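Local atomic coordinates of extracellular ligand-binding receptor (Desulfohalobium retbaense DSM 5692, PDB entry 5ERE), a protein that binds ketoleucine in its periplasmic-binding-protein part and cytosine in a Cache-type sensor part, and probably serves as an extracellular solute-sensing receptor. Residues Q205-Q213 with N225-S233; M429-H440 with S452-F462. All coordinates share one frame; numbering follows the deposited sequence.

Interaction 1: Q205-Q213 with N225-S233; sequences QLVGTRPIQ and NGLVYTYPS. With COI (2-oxo-4-methylpentanoic acid), chain B.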
loop_
_atom_site.group_PDB
_atom_site.type_symbol
_atom_site.label_atom_id
_atom_site.label_comp_id
_atom_site.label_asym_id
_atom_site.label_seq_id
_atom_site.Cartn_x
_atom_site.Cartn_y
_atom_site.Cartn_z
ATOM N N GLN A 205 6.981 -20.933 -4.812
ATOM C CA GLN A 205 7.464 -19.807 -3.991
ATOM C C GLN A 205 6.557 -19.656 -2.776
ATOM O O GLN A 205 5.340 -19.541 -2.933
ATOM C CB GLN A 205 7.484 -18.498 -4.794
ATOM C CG GLN A 205 7.707 -17.236 -3.954
ATOM C CD GLN A 205 9.140 -17.085 -3.480
ATOM O OE1 GLN A 205 10.074 -17.180 -4.283
ATOM N NE2 GLN A 205 9.327 -16.845 -2.177
ATOM N N LEU A 206 7.139 -19.694 -1.580
ATOM C CA LEU A 206 6.385 -19.456 -0.353
ATOM C C LEU A 206 6.224 -17.951 -0.102
ATOM O O LEU A 206 7.145 -17.176 -0.343
ATOM C CB LEU A 206 7.075 -20.129 0.827
ATOM C CG LEU A 206 7.274 -21.635 0.685
ATOM C CD1 LEU A 206 7.878 -22.159 1.964
ATOM C CD2 LEU A 206 5.964 -22.347 0.358
ATOM N N VAL A 207 5.042 -17.562 0.375
ATOM C CA VAL A 207 4.673 -16.164 0.575
ATOM C C VAL A 207 3.879 -16.076 1.872
ATOM O O VAL A 207 3.022 -16.913 2.139
ATOM C CB VAL A 207 3.830 -15.617 -0.592
ATOM C CG1 VAL A 207 3.459 -14.151 -0.378
ATOM C CG2 VAL A 207 4.550 -15.821 -1.937
ATOM N N GLY A 208 4.158 -15.065 2.691
ATOM C CA GLY A 208 3.433 -14.923 3.938
ATOM C C GLY A 208 3.174 -13.473 4.256
ATOM O O GLY A 208 3.412 -12.601 3.420
ATOM N N THR A 209 2.666 -13.240 5.463
ATOM C CA THR A 209 2.190 -11.919 5.895
ATOM C C THR A 209 2.774 -11.619 7.284
ATOM O O THR A 209 3.566 -12.408 7.830
ATOM C CB THR A 209 0.625 -11.859 5.908
ATOM O OG1 THR A 209 0.099 -12.737 6.904
ATOM C CG2 THR A 209 0.033 -12.239 4.526
ATOM N N ARG A 210 2.348 -10.506 7.876
ATOM C CA ARG A 210 2.977 -9.950 9.087
ATOM C C ARG A 210 3.315 -10.964 10.203
ATOM O O ARG A 210 4.427 -10.986 10.686
ATOM C CB ARG A 210 2.061 -8.816 9.635
ATOM C CG ARG A 210 2.372 -8.342 11.068
ATOM C CD ARG A 210 1.230 -7.361 11.570
ATOM N NE ARG A 210 -0.064 -7.953 11.248
ATOM C CZ ARG A 210 -0.729 -8.803 12.016
ATOM N NH1 ARG A 210 -0.268 -9.142 13.196
ATOM N NH2 ARG A 210 -1.873 -9.335 11.585
ATOM N N PRO A 211 2.362 -11.812 10.614
ATOM C CA PRO A 211 2.562 -12.798 11.688
ATOM C C PRO A 211 3.678 -13.822 11.472
ATOM O O PRO A 211 4.118 -14.448 12.440
ATOM C CB PRO A 211 1.215 -13.531 11.727
ATOM C CG PRO A 211 0.262 -12.558 11.161
ATOM C CD PRO A 211 1.006 -11.922 10.057
ATOM N N ILE A 212 4.129 -14.000 10.238
ATOM C CA ILE A 212 5.035 -15.116 9.932
ATOM C C ILE A 212 6.491 -14.871 10.391
ATOM O O ILE A 212 7.296 -15.801 10.451
ATOM C CB ILE A 212 4.980 -15.428 8.414
ATOM C CG1 ILE A 212 5.357 -16.892 8.125
ATOM C CG2 ILE A 212 5.875 -14.505 7.639
ATOM C CD1 ILE A 212 4.955 -17.327 6.724
ATOM N N GLN A 213 6.826 -13.646 10.783
ATOM C CA GLN A 213 8.225 -13.354 11.156
ATOM C C GLN A 213 8.509 -13.787 12.596
ATOM O O GLN A 213 8.596 -12.964 13.495
ATOM C CB GLN A 213 8.571 -11.860 10.995
ATOM C CG GLN A 213 10.080 -11.598 11.201
ATOM C CD GLN A 213 10.478 -10.142 11.054
ATOM O OE1 GLN A 213 10.548 -9.618 9.943
ATOM N NE2 GLN A 213 10.727 -9.470 12.179
ATOM N N ASN A 225 13.790 -20.808 3.421
ATOM C CA ASN A 225 14.688 -19.847 2.771
ATOM C C ASN A 225 14.108 -19.336 1.446
ATOM O O ASN A 225 13.677 -20.128 0.614
ATOM C CB ASN A 225 16.067 -20.489 2.552
ATOM C CG ASN A 225 17.066 -19.564 1.873
ATOM O OD1 ASN A 225 17.627 -18.664 2.498
ATOM N ND2 ASN A 225 17.331 -19.821 0.598
ATOM N N GLY A 226 14.069 -18.011 1.284
ATOM C CA GLY A 226 13.539 -17.369 0.083
ATOM C C GLY A 226 12.090 -16.904 0.190
ATOM O O GLY A 226 11.598 -16.189 -0.669
ATOM N N LEU A 227 11.404 -17.352 1.234
ATOM C CA LEU A 227 10.021 -16.983 1.487
ATOM C C LEU A 227 9.869 -15.460 1.562
ATOM O O LEU A 227 10.625 -14.818 2.260
ATOM C CB LEU A 227 9.548 -17.619 2.793
ATOM C CG LEU A 227 8.069 -17.431 3.141
ATOM C CD1 LEU A 227 7.658 -18.564 4.037
ATOM C CD2 LEU A 227 7.760 -16.101 3.823
ATOM N N VAL A 228 8.915 -14.898 0.826
ATOM C CA VAL A 228 8.722 -13.442 0.781
ATOM C C VAL A 228 7.478 -13.100 1.584
ATOM O O VAL A 228 6.498 -13.800 1.495
ATOM C CB VAL A 228 8.597 -12.936 -0.680
ATOM C CG1 VAL A 228 8.295 -11.429 -0.749
ATOM C CG2 VAL A 228 9.885 -13.236 -1.457
ATOM N N TYR A 229 7.503 -12.044 2.389
ATOM C CA TYR A 229 6.287 -11.668 3.120
ATOM C C TYR A 229 6.178 -10.163 3.347
ATOM O O TYR A 229 7.173 -9.432 3.288
ATOM C CB TYR A 229 6.227 -12.398 4.467
ATOM C CG TYR A 229 7.395 -12.091 5.348
ATOM C CD1 TYR A 229 8.619 -12.697 5.126
ATOM C CD2 TYR A 229 7.292 -11.167 6.416
ATOM C CE1 TYR A 229 9.711 -12.416 5.912
ATOM C CE2 TYR A 229 8.367 -10.893 7.203
ATOM C CZ TYR A 229 9.585 -11.514 6.954
ATOM O OH TYR A 229 10.677 -11.242 7.737
ATOM N N THR A 230 4.951 -9.702 3.565
ATOM C CA THR A 230 4.728 -8.309 3.915
ATOM C C THR A 230 4.884 -8.123 5.412
ATOM O O THR A 230 4.564 -9.015 6.199
ATOM C CB THR A 230 3.369 -7.827 3.466
ATOM O OG1 THR A 230 2.370 -8.807 3.737
ATOM C CG2 THR A 230 3.393 -7.523 1.999
ATOM N N TYR A 231 5.415 -6.962 5.805
ATOM C CA TYR A 231 5.760 -6.730 7.195
ATOM C C TYR A 231 5.867 -5.202 7.493
ATOM O O TYR A 231 6.331 -4.443 6.644
ATOM C CB TYR A 231 7.072 -7.422 7.524
ATOM C CG TYR A 231 7.312 -7.565 8.989
ATOM C CD1 TYR A 231 6.680 -8.555 9.707
ATOM C CD2 TYR A 231 8.175 -6.704 9.653
ATOM C CE1 TYR A 231 6.877 -8.677 11.057
ATOM C CE2 TYR A 231 8.390 -6.815 11.003
ATOM C CZ TYR A 231 7.744 -7.790 11.701
ATOM O OH TYR A 231 7.962 -7.892 13.036
ATOM N N PRO A 232 5.424 -4.765 8.680
ATOM C CA PRO A 232 5.648 -3.341 9.076
ATOM C C PRO A 232 7.086 -2.894 8.980
ATOM O O PRO A 232 7.977 -3.642 9.346
ATOM C CB PRO A 232 5.186 -3.291 10.525
ATOM C CG PRO A 232 4.260 -4.468 10.675
ATOM C CD PRO A 232 4.792 -5.538 9.757
ATOM N N SER A 233 7.329 -1.688 8.491
ATOM C CA SER A 233 8.709 -1.305 8.195
ATOM C C SER A 233 9.495 -0.613 9.320
ATOM O O SER A 233 10.459 0.074 9.020
ATOM C CB SER A 233 8.749 -0.376 6.985
ATOM O OG SER A 233 8.332 0.904 7.343
HETATM C C1 COI B . -4.224 -11.321 13.731
HETATM O O1 COI B . -5.354 -11.783 14.037
HETATM O O2 COI B . -4.089 -10.338 12.959
HETATM C C2 COI B . -3.018 -11.932 14.361
HETATM O O3 COI B . -1.906 -11.537 14.064
HETATM C C3 COI B . -3.289 -13.009 15.383
HETATM C C4 COI B . -2.016 -13.657 15.797
HETATM C C5 COI B . -2.237 -14.245 17.174
HETATM C C6 COI B . -1.733 -14.702 14.727
HETATM O O HOH W 1 7.258 -10.910 14.610
#

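Interaction 2: M429-H440 with S452-F462; sequences MVEGFVGIDLEH and SVSVLTQPDFF. With CYT (6-aminopyrimidin-2(1H)-one), chain C; ACY (acetic acid), chain D.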
loop_
_atom_site.group_PDB
_atom_site.type_symbol
_atom_site.label_atom_id
_atom_site.label_comp_id
_atom_site.label_asym_id
_atom_site.label_seq_id
_atom_site.Cartn_x
_atom_site.Cartn_y
_atom_site.Cartn_z
HETATM N N MSE A 429 -0.961 25.769 -19.910
HETATM C CA MSE A 429 -1.961 25.637 -20.955
HETATM C C MSE A 429 -2.992 26.789 -20.840
HETATM O O MSE A 429 -3.145 27.349 -19.758
HETATM C CB MSE A 429 -2.637 24.276 -20.827
HETATM C CG MSE A 429 -1.678 23.098 -20.893
HETATM SE SE MSE A 429 -0.950 22.896 -22.704
HETATM C CE MSE A 429 0.369 21.471 -22.339
ATOM N N VAL A 430 -3.699 27.124 -21.928
ATOM C CA VAL A 430 -4.726 28.193 -21.873
ATOM C C VAL A 430 -5.819 27.869 -20.874
ATOM O O VAL A 430 -6.513 28.772 -20.384
ATOM C CB VAL A 430 -5.401 28.468 -23.250
ATOM C CG1 VAL A 430 -4.420 29.069 -24.224
ATOM C CG2 VAL A 430 -6.044 27.216 -23.829
ATOM N N GLU A 431 -5.973 26.574 -20.585
ATOM C CA GLU A 431 -6.968 26.103 -19.631
ATOM C C GLU A 431 -6.680 26.515 -18.186
ATOM O O GLU A 431 -7.555 26.378 -17.334
ATOM C CB GLU A 431 -7.086 24.576 -19.718
ATOM C CG GLU A 431 -7.789 24.093 -20.967
ATOM C CD GLU A 431 -6.945 24.019 -22.220
ATOM O OE1 GLU A 431 -5.713 24.337 -22.218
ATOM O OE2 GLU A 431 -7.540 23.631 -23.243
ATOM N N GLY A 432 -5.460 27.001 -17.921
ATOM C CA GLY A 432 -5.096 27.565 -16.629
ATOM C C GLY A 432 -4.206 26.744 -15.707
ATOM O O GLY A 432 -4.166 27.006 -14.507
ATOM N N PHE A 433 -3.505 25.744 -16.235
ATOM C CA PHE A 433 -2.617 24.950 -15.391
ATOM C C PHE A 433 -1.433 24.408 -16.193
ATOM O O PHE A 433 -1.442 24.415 -17.431
ATOM C CB PHE A 433 -3.406 23.819 -14.704
ATOM C CG PHE A 433 -3.983 22.779 -15.663
ATOM C CD1 PHE A 433 -3.202 21.688 -16.084
ATOM C CD2 PHE A 433 -5.271 22.899 -16.154
ATOM C CE1 PHE A 433 -3.715 20.725 -16.960
ATOM C CE2 PHE A 433 -5.795 21.932 -17.042
ATOM C CZ PHE A 433 -5.011 20.855 -17.443
ATOM N N VAL A 434 -0.405 23.973 -15.478
ATOM C CA VAL A 434 0.773 23.365 -16.101
ATOM C C VAL A 434 0.409 21.917 -16.444
ATOM O O VAL A 434 0.145 21.107 -15.545
ATOM C CB VAL A 434 1.976 23.411 -15.176
ATOM C CG1 VAL A 434 3.196 22.804 -15.796
ATOM C CG2 VAL A 434 2.273 24.861 -14.803
ATOM N N GLY A 435 0.363 21.606 -17.728
ATOM C CA GLY A 435 -0.030 20.271 -18.137
ATOM C C GLY A 435 0.814 19.734 -19.274
ATOM O O GLY A 435 1.800 20.340 -19.686
ATOM N N ILE A 436 0.377 18.592 -19.790
ATOM C CA ILE A 436 1.063 17.859 -20.870
ATOM C C ILE A 436 0.048 17.484 -21.965
ATOM O O ILE A 436 -1.013 16.944 -21.654
ATOM C CB ILE A 436 1.757 16.578 -20.341
ATOM C CG1 ILE A 436 2.907 16.956 -19.404
ATOM C CG2 ILE A 436 2.301 15.724 -21.509
ATOM C CD1 ILE A 436 3.401 15.799 -18.559
ATOM N N ASP A 437 0.386 17.888 -23.197
ATOM C CA ASP A 437 -0.408 17.788 -24.423
ATOM C C ASP A 437 0.149 16.712 -25.367
ATOM O O ASP A 437 1.343 16.724 -25.677
ATOM C CB ASP A 437 -0.394 19.166 -25.127
ATOM C CG ASP A 437 -1.269 19.213 -26.393
ATOM O OD1 ASP A 437 -2.212 18.419 -26.517
ATOM O OD2 ASP A 437 -1.012 20.068 -27.266
ATOM N N LEU A 438 -0.690 15.777 -25.810
ATOM C CA LEU A 438 -0.305 14.825 -26.853
ATOM C C LEU A 438 -1.056 15.168 -28.123
ATOM O O LEU A 438 -2.299 15.197 -28.118
ATOM C CB LEU A 438 -0.603 13.384 -26.410
ATOM C CG LEU A 438 -0.423 12.242 -27.420
ATOM C CD1 LEU A 438 0.939 12.198 -28.017
ATOM C CD2 LEU A 438 -0.709 10.935 -26.713
ATOM N N GLU A 439 -0.320 15.458 -29.197
ATOM C CA GLU A 439 -0.945 15.849 -30.474
ATOM C C GLU A 439 -0.537 14.998 -31.655
ATOM O O GLU A 439 0.622 14.603 -31.790
ATOM C CB GLU A 439 -0.629 17.297 -30.820
ATOM C CG GLU A 439 -1.015 18.317 -29.744
ATOM C CD GLU A 439 -1.848 19.510 -30.259
ATOM O OE1 GLU A 439 -2.304 19.508 -31.429
ATOM O OE2 GLU A 439 -2.071 20.459 -29.465
ATOM N N HIS A 440 -1.502 14.712 -32.517
ATOM C CA HIS A 440 -1.207 14.100 -33.807
ATOM C C HIS A 440 -1.625 15.048 -34.918
ATOM O O HIS A 440 -2.664 15.714 -34.818
ATOM C CB HIS A 440 -1.914 12.752 -33.969
ATOM C CG HIS A 440 -1.259 11.633 -33.225
ATOM N ND1 HIS A 440 -0.732 10.531 -33.862
ATOM C CD2 HIS A 440 -1.028 11.450 -31.906
ATOM C CE1 HIS A 440 -0.229 9.705 -32.959
ATOM N NE2 HIS A 440 -0.392 10.243 -31.767
ATOM N N SER A 452 -4.124 19.740 -36.314
ATOM C CA SER A 452 -3.793 18.693 -35.359
ATOM C C SER A 452 -4.918 18.445 -34.384
ATOM O O SER A 452 -5.775 19.298 -34.177
ATOM C CB SER A 452 -2.517 19.057 -34.586
ATOM O OG SER A 452 -2.688 20.292 -33.891
ATOM N N VAL A 453 -4.872 17.265 -33.772
ATOM C CA VAL A 453 -5.813 16.881 -32.751
ATOM C C VAL A 453 -5.042 16.524 -31.495
ATOM O O VAL A 453 -3.965 15.897 -31.554
ATOM C CB VAL A 453 -6.730 15.714 -33.249
ATOM C CG1 VAL A 453 -5.917 14.483 -33.630
ATOM C CG2 VAL A 453 -7.782 15.354 -32.215
ATOM N N SER A 454 -5.590 16.970 -30.362
ATOM C CA SER A 454 -4.923 16.965 -29.041
ATOM C C SER A 454 -5.691 16.288 -27.891
ATOM O O SER A 454 -6.925 16.354 -27.827
ATOM C CB SER A 454 -4.645 18.408 -28.640
ATOM O OG SER A 454 -4.452 18.565 -27.238
ATOM N N VAL A 455 -4.962 15.598 -27.014
ATOM C CA VAL A 455 -5.451 15.273 -25.668
ATOM C C VAL A 455 -4.556 16.015 -24.704
ATOM O O VAL A 455 -3.355 15.827 -24.740
ATOM C CB VAL A 455 -5.418 13.764 -25.323
ATOM C CG1 VAL A 455 -5.765 13.524 -23.852
ATOM C CG2 VAL A 455 -6.424 12.995 -26.190
ATOM N N LEU A 456 -5.168 16.860 -23.878
ATOM C CA LEU A 456 -4.500 17.508 -22.770
ATOM C C LEU A 456 -4.786 16.717 -21.482
ATOM O O LEU A 456 -5.940 16.451 -21.138
ATOM C CB LEU A 456 -4.979 18.970 -22.660
ATOM C CG LEU A 456 -4.657 19.699 -21.363
ATOM C CD1 LEU A 456 -3.169 19.858 -21.182
ATOM C CD2 LEU A 456 -5.355 21.087 -21.329
ATOM N N THR A 457 -3.742 16.323 -20.764
ATOM C CA THR A 457 -3.933 15.507 -19.554
ATOM C C THR A 457 -4.375 16.383 -18.352
ATOM O O THR A 457 -4.191 17.578 -18.360
ATOM C CB THR A 457 -2.655 14.726 -19.181
ATOM O OG1 THR A 457 -1.584 15.650 -19.025
ATOM C CG2 THR A 457 -2.282 13.720 -20.259
ATOM N N GLN A 458 -4.972 15.747 -17.351
ATOM C CA GLN A 458 -5.397 16.366 -16.094
ATOM C C GLN A 458 -4.228 17.022 -15.367
ATOM O O GLN A 458 -3.118 16.571 -15.557
ATOM C CB GLN A 458 -5.983 15.301 -15.176
ATOM C CG GLN A 458 -7.333 14.710 -15.614
ATOM C CD GLN A 458 -8.524 15.539 -15.141
ATOM O OE1 GLN A 458 -8.469 16.175 -14.085
ATOM N NE2 GLN A 458 -9.617 15.523 -15.914
ATOM N N PRO A 459 -4.492 18.053 -14.537
ATOM C CA PRO A 459 -3.449 18.702 -13.731
ATOM C C PRO A 459 -2.748 17.725 -12.803
ATOM O O PRO A 459 -1.570 17.904 -12.568
ATOM C CB PRO A 459 -4.206 19.754 -12.900
ATOM C CG PRO A 459 -5.525 19.899 -13.474
ATOM C CD PRO A 459 -5.824 18.664 -14.312
ATOM N N ASP A 460 -3.446 16.719 -12.287
ATOM C CA ASP A 460 -2.840 15.775 -11.350
ATOM C C ASP A 460 -2.559 14.420 -12.012
ATOM O O ASP A 460 -2.662 13.381 -11.367
ATOM C CB ASP A 460 -3.735 15.559 -10.139
ATOM C CG ASP A 460 -5.038 14.888 -10.503
ATOM O OD1 ASP A 460 -5.407 14.982 -11.700
ATOM O OD2 ASP A 460 -5.652 14.240 -9.616
ATOM N N PHE A 461 -2.219 14.455 -13.298
ATOM C CA PHE A 461 -1.997 13.248 -14.098
ATOM C C PHE A 461 -0.986 12.299 -13.420
ATOM O O PHE A 461 -1.281 11.149 -13.090
ATOM C CB PHE A 461 -1.512 13.656 -15.511
ATOM C CG PHE A 461 -1.048 12.489 -16.359
ATOM C CD1 PHE A 461 -1.983 11.621 -16.956
ATOM C CD2 PHE A 461 0.286 12.259 -16.557
ATOM C CE1 PHE A 461 -1.565 10.552 -17.712
ATOM C CE2 PHE A 461 0.711 11.174 -17.325
ATOM C CZ PHE A 461 -0.203 10.334 -17.898
ATOM N N PHE A 462 0.230 12.767 -13.207
ATOM C CA PHE A 462 1.219 11.881 -12.644
ATOM C C PHE A 462 0.895 11.458 -11.228
ATOM O O PHE A 462 0.975 10.285 -10.904
ATOM C CB PHE A 462 2.594 12.538 -12.690
ATOM C CG PHE A 462 3.211 12.559 -14.052
ATOM C CD1 PHE A 462 3.582 11.382 -14.677
ATOM C CD2 PHE A 462 3.440 13.761 -14.706
ATOM C CE1 PHE A 462 4.158 11.396 -15.936
ATOM C CE2 PHE A 462 4.005 13.789 -15.965
ATOM C CZ PHE A 462 4.370 12.600 -16.580
HETATM N N3 CYT C . -4.520 23.593 -24.527
HETATM C C4 CYT C . -4.876 22.503 -25.206
HETATM N N1 CYT C . -2.472 23.668 -25.740
HETATM C C2 CYT C . -3.325 24.205 -24.766
HETATM O O2 CYT C . -2.957 25.208 -24.114
HETATM N N4 CYT C . -6.090 21.951 -24.926
HETATM C C5 CYT C . -4.017 21.935 -26.211
HETATM C C6 CYT C . -2.840 22.540 -26.444
HETATM C C ACY D . 0.932 15.980 -11.975
HETATM O O ACY D . 0.525 15.258 -11.015
HETATM O OXT ACY D . 0.935 15.624 -13.176
HETATM C CH3 ACY D . 1.459 17.374 -11.686
HETATM O O HOH W 2 -0.576 20.630 -13.019
#

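Interaction 1: Q205-Q213 with N225-S233
Ile212 lays CG2 over one face of the Tyr229 ring, 4.0 Å from its centroid, a CH-pi contact in the tight part of this parallel strand pair. Nearby, Ile212 CD1 meets Leu227 CD1 tip to tip, and the Leu206 and Leu227 side chains cross at about a right angle, with Leu206 CB 3.6 Å from Leu227 CD1. Gly208 belongs here: a CB on it would run into Ile212 CD1, while its N and O bond to Val228 O and Thr230 N. Tyr229 has CG tucked between its backbone N and carbonyl carbon (chi1 60°), which carries OH to Gln213; it donates to OE1 at 2.7 Å, in the carbonyl plane and on a lone pair. Lys311 NZ also hydrogen-bonds to Gln213 OE1, and the Gln213 amide stacks on Tyr231, planes 25° apart; its backbone O takes a water. The looser side lies at partly exposed Gln205 and Gly226, where NE2 bonds Gly226 O at 2.8 Å. Arg210 leads away to the ketoleucine, NH1 to O3 at 3.0 Å and NH2 to O2 at 2.8 Å. In this beta-alpha-beta crossover, strand 205-208 runs between strands 181-185 and 228-232, with strand 304-314 antiparallel beyond, and helix 112-123 packs on Val207 and Val228.

Interaction 2: M429-H440 with S452-F462
The hairpin of strands 434-443 and 449-457, part of a Cache-type sensor domain, supplies much of the cytosine pocket together with the type I turn 429-432 that leads into it. Main-chain bonds join Leu438 to Val455 and His440 to Val453 in both directions. At the end of this register Ile436 O is gripped twice by Thr457, by N and by OG1 at 3.0 Å, the hydroxyl lying in the carbonyl plane on a lone pair. On the pocket face, Leu456 pushes CD1 against CG of Met429 (3.6 Å, modelled as selenomethionine), the two chains sliding past each other in opposite directions, while its CD2 lies 3.4 Å from Glu431 OE1. Glu431 bends at chi2 (81°) and presents both oxygens to the base: OE1 takes N3 at 2.7 Å, OE2 takes N4 at 2.8 Å. Val430 N gives to the cytosine O2 at 3.0 Å. Asp437 and Ser454 flank the other edge of the base; their OD1-OG bond is modelled very short, so its length is doubtful. Ser452 OG donates to Glu439 OE1 at 2.6 Å, nearly in line with the C-O bond, while Glu439 OE2 faces Ser454 CB. With a leucine in place of Glu439, the buried Ser452 hydroxyl would probably be left without this acceptor and set free to turn. Farther along, Pro459 CG sits 3.8 Å over the centre of the Phe433 ring, a CH-pi contact. Around the hairpin, strand 378-385 pairs with the 452-457 side and strands 422-423 and 427-428 with the other; helix 410-418 touches Glu439 and Ser452, and helix 324-357 packs on the opposite face, against Leu438, Val455 and His440, whose NE2 bonds Asp344.

Overall arrangement
From the N terminus, the chain first builds the periplasmic-binding-protein part, where interaction 1 closes a short, mostly helical loop and joins neighbouring parallel strands next to the ketoleucine site. The long helix 324-357 then follows, and the chain goes on into the sensor domain, where interaction 2 closes a beta hairpin beside the cytosine site. The two contacts come in series: interaction 1 is complete before interaction 2 begins, so they neither nest nor cross. Their centres are about 42 Å apart and their nearest atoms about 22 Å, on opposite sides of the chain's centre. Interaction 1 ties two parallel strands of a mixed sheet; interaction 2 ties two strands of a separate, antiparallel sheet.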